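Local coordinates for EDTA monooxygenase (EDTA-degrading bacterium BNC1, PDB 5DQP), which probably acts as a flavin-dependent monooxygenase, using FMN and molecular oxygen in the bacterial breakdown of EDTA, at residues W122-T127 and E152-V157. Sequence-based numbering, arbitrary orientation.
Sequences WNAVTT and EFLEVV
In the strand-helix layer of the TIM-barrel fold of this luciferase-like monooxygenase, Trp122 on barrel strand 120-125 reaches out to meet Phe153, Leu154 and Val157 on the covering helix 143-161. The segments 122-125 and 152-157 run roughly antiparallel, their axes at 147° and 10.8 Å apart at closest approach, and only side chains meet between them. With CG anti to its backbone N (chi1 169°), Trp122 sends the six-membered half of its indole toward the helix. Trp122 CH2 comes to 3.6 Å from Phe153 CE1; this six-membered ring and the phenyl ring meet rim to rim, planes at 50°, neither lying over the other. Leu154 approaches tip to tip, its CD1 3.5 Å from Trp122 CZ3, while Val157, one turn on from Phe153, brings CG1 to 4.1 Å from that same CZ3. Two residues along the strand, Ala124 CB sits over one face of the indole, offset toward the rim, and lies 4.3 Å from Leu154 CD2. The buried indole N-H is satisfied by a hydrogen bond from NE1 to Ala95 O, which helps fix the ring's rotation, and Leu105 of helix 102-115 packs against it too. An alanine at Trp122 would probably open a gap between strand and helix, leaving Phe153, Leu154 and Val157 without their aromatic partner and Ala95 O without this donor. This is the apolar layer between parallel strands and outer helices typical of a TIM barrel, with the Trp122 side chain about 6 Å from that of Thr94, a predicted FMN-binding residue.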
ATOM      1  N   TRP A 122      -8.331  -0.780   9.248  1.00 18.24           N
ATOM      2  CA  TRP A 122      -7.025  -0.309   9.691  1.00 21.41           C
ATOM      3  C   TRP A 122      -6.848  -0.611  11.173  1.00 21.56           C
ATOM      4  O   TRP A 122      -7.609  -0.112  12.004  1.00 18.95           O
ATOM      5  CB  TRP A 122      -6.872   1.186   9.413  1.00 18.40           C
ATOM      6  CG  TRP A 122      -5.676   1.856  10.039  1.00 23.11           C
ATOM      7  CD1 TRP A 122      -4.410   1.364  10.143  1.00 18.74           C
ATOM      8  CD2 TRP A 122      -5.655   3.150  10.669  1.00 19.34           C
ATOM      9  NE1 TRP A 122      -3.594   2.270  10.788  1.00 18.23           N
ATOM     10  CE2 TRP A 122      -4.338   3.374  11.123  1.00 23.11           C
ATOM     11  CE3 TRP A 122      -6.623   4.134  10.887  1.00 21.79           C
ATOM     12  CZ2 TRP A 122      -3.966   4.541  11.783  1.00 19.41           C
ATOM     13  CZ3 TRP A 122      -6.257   5.294  11.540  1.00 19.48           C
ATOM     14  CH2 TRP A 122      -4.941   5.491  11.985  1.00 22.78           C
ATOM     15  N   ASN A 123      -5.848  -1.432  11.495  1.00 21.90           N
ATOM     16  CA  ASN A 123      -5.424  -1.684  12.874  1.00 18.64           C
ATOM     17  C   ASN A 123      -4.454  -0.570  13.258  1.00 21.57           C
ATOM     18  O   ASN A 123      -3.303  -0.566  12.832  1.00 21.06           O
ATOM     19  CB  ASN A 123      -4.774  -3.072  12.980  1.00 18.19           C
ATOM     20  CG  ASN A 123      -4.147  -3.325  14.350  1.00 22.38           C
ATOM     21  OD1 ASN A 123      -3.149  -4.030  14.474  1.00 23.13           O
ATOM     22  ND2 ASN A 123      -4.741  -2.756  15.376  1.00 16.68           N
ATOM     23  N   ALA A 124      -4.913   0.403  14.038  1.00 24.29           N
ATOM     24  CA  ALA A 124      -4.105   1.582  14.330  1.00 19.82           C
ATOM     25  C   ALA A 124      -3.276   1.297  15.576  1.00 24.46           C
ATOM     26  O   ALA A 124      -3.831   1.107  16.654  1.00 27.47           O
ATOM     27  CB  ALA A 124      -5.001   2.803  14.521  1.00 22.76           C
ATOM     28  N   VAL A 125      -1.955   1.229  15.432  1.00 24.03           N
ATOM     29  CA  VAL A 125      -1.095   0.861  16.550  1.00 23.42           C
ATOM     30  C   VAL A 125      -0.174   2.035  16.883  1.00 22.86           C
ATOM     31  O   VAL A 125      -0.053   2.992  16.125  1.00 20.68           O
ATOM     32  CB  VAL A 125      -0.271  -0.419  16.269  1.00 25.83           C
ATOM     33  CG1 VAL A 125      -1.201  -1.619  15.990  1.00 22.38           C
ATOM     34  CG2 VAL A 125       0.705  -0.212  15.114  1.00 23.38           C
ATOM     35  N   THR A 126       0.447   1.967  18.054  1.00 26.59           N
ATOM     36  CA  THR A 126       1.562   2.845  18.367  1.00 31.07           C
ATOM     37  C   THR A 126       2.844   2.031  18.347  1.00 30.89           C
ATOM     38  O   THR A 126       2.823   0.802  18.428  1.00 31.90           O
ATOM     39  CB  THR A 126       1.404   3.527  19.733  1.00 37.69           C
ATOM     40  OG1 THR A 126       1.667   2.575  20.769  1.00 39.83           O
ATOM     41  CG2 THR A 126       0.005   4.103  19.896  1.00 26.68           C
ATOM     42  N   THR A 127       3.971   2.720  18.252  1.00 31.54           N
ATOM     43  CA  THR A 127       5.254   2.049  18.111  1.00 32.68           C
ATOM     44  C   THR A 127       6.037   2.156  19.409  1.00 32.41           C
ATOM     45  O   THR A 127       6.330   3.259  19.878  1.00 34.04           O
ATOM     46  CB  THR A 127       6.075   2.631  16.965  1.00 30.97           C
ATOM     47  OG1 THR A 127       5.363   2.479  15.728  1.00 26.81           O
ATOM     48  CG2 THR A 127       7.392   1.912  16.893  1.00 24.44           C
ATOM     49  N   GLU A 152      -4.627  12.228  18.681  1.00 30.59           N
ATOM     50  CA  GLU A 152      -4.717  13.338  17.734  1.00 25.84           C
ATOM     51  C   GLU A 152      -4.656  12.844  16.290  1.00 23.91           C
ATOM     52  O   GLU A 152      -5.382  13.340  15.416  1.00 25.93           O
ATOM     53  CB  GLU A 152      -3.610  14.356  18.007  1.00 27.11           C
ATOM     54  CG  GLU A 152      -3.851  15.684  17.280  1.00 30.92           C
ATOM     55  CD  GLU A 152      -2.692  16.672  17.366  1.00 33.95           C
ATOM     56  OE1 GLU A 152      -2.572  17.499  16.434  1.00 31.84           O
ATOM     57  OE2 GLU A 152      -1.904  16.621  18.348  1.00 40.77           O
ATOM     58  N   PHE A 153      -3.794  11.862  16.029  1.00 21.38           N
ATOM     59  CA  PHE A 153      -3.708  11.232  14.716  1.00 24.89           C
ATOM     60  C   PHE A 153      -5.070  10.698  14.265  1.00 22.35           C
ATOM     61  O   PHE A 153      -5.468  10.872  13.112  1.00 24.39           O
ATOM     62  CB  PHE A 153      -2.663  10.106  14.783  1.00 17.59           C
ATOM     63  CG  PHE A 153      -2.244   9.565  13.452  1.00 24.02           C
ATOM     64  CD1 PHE A 153      -3.069   8.707  12.733  1.00 23.47           C
ATOM     65  CD2 PHE A 153      -1.010   9.878  12.931  1.00 22.56           C
ATOM     66  CE1 PHE A 153      -2.666   8.191  11.521  1.00 20.51           C
ATOM     67  CE2 PHE A 153      -0.622   9.376  11.717  1.00 21.24           C
ATOM     68  CZ  PHE A 153      -1.438   8.537  11.014  1.00 19.50           C
ATOM     69  N   LEU A 154      -5.779  10.010  15.159  1.00 21.31           N
ATOM     70  CA  LEU A 154      -7.072   9.443  14.801  1.00 23.65           C
ATOM     71  C   LEU A 154      -8.102  10.530  14.536  1.00 25.62           C
ATOM     72  O   LEU A 154      -8.929  10.389  13.627  1.00 26.02           O
ATOM     73  CB  LEU A 154      -7.555   8.497  15.900  1.00 25.04           C
ATOM     74  CG  LEU A 154      -7.138   7.029  15.738  1.00 27.11           C
ATOM     75  CD1 LEU A 154      -7.739   6.487  14.454  1.00 30.92           C
ATOM     76  CD2 LEU A 154      -5.666   6.911  15.687  1.00 25.69           C
ATOM     77  N   GLU A 155      -8.069  11.627  15.309  1.00 24.88           N
ATOM     78  CA  GLU A 155      -8.950  12.755  15.013  1.00 28.98           C
ATOM     79  C   GLU A 155      -8.655  13.337  13.632  1.00 25.62           C
ATOM     80  O   GLU A 155      -9.580  13.670  12.880  1.00 26.31           O
ATOM     81  CB  GLU A 155      -8.809  13.853  16.063  1.00 29.16           C
ATOM     82  CG  GLU A 155      -9.120  13.462  17.484  1.00 43.56           C
ATOM     83  CD  GLU A 155      -8.974  14.645  18.444  1.00 62.23           C
ATOM     84  OE1 GLU A 155      -8.722  15.778  17.970  1.00 65.71           O
ATOM     85  OE2 GLU A 155      -9.111  14.445  19.670  1.00 65.68           O
ATOM     86  N   VAL A 156      -7.378  13.521  13.303  1.00 21.71           N
ATOM     87  CA  VAL A 156      -7.042  14.048  11.991  1.00 24.42           C
ATOM     88  C   VAL A 156      -7.574  13.115  10.923  1.00 24.12           C
ATOM     89  O   VAL A 156      -8.295  13.531  10.014  1.00 19.93           O
ATOM     90  CB  VAL A 156      -5.523  14.249  11.848  1.00 25.23           C
ATOM     91  CG1 VAL A 156      -5.211  14.625  10.413  1.00 18.71           C
ATOM     92  CG2 VAL A 156      -5.026  15.320  12.819  1.00 26.15           C
ATOM     93  N   VAL A 157      -7.291  11.818  11.063  1.00 23.51           N
ATOM     94  CA  VAL A 157      -7.671  10.877  10.021  1.00 20.56           C
ATOM     95  C   VAL A 157      -9.189  10.852   9.837  1.00 23.78           C
ATOM     96  O   VAL A 157      -9.683  10.921   8.709  1.00 24.18           O
ATOM     97  CB  VAL A 157      -7.093   9.489  10.333  1.00 23.85           C
ATOM     98  CG1 VAL A 157      -7.680   8.419   9.382  1.00 18.29           C
ATOM     99  CG2 VAL A 157      -5.603   9.558  10.229  1.00 18.12           C
TER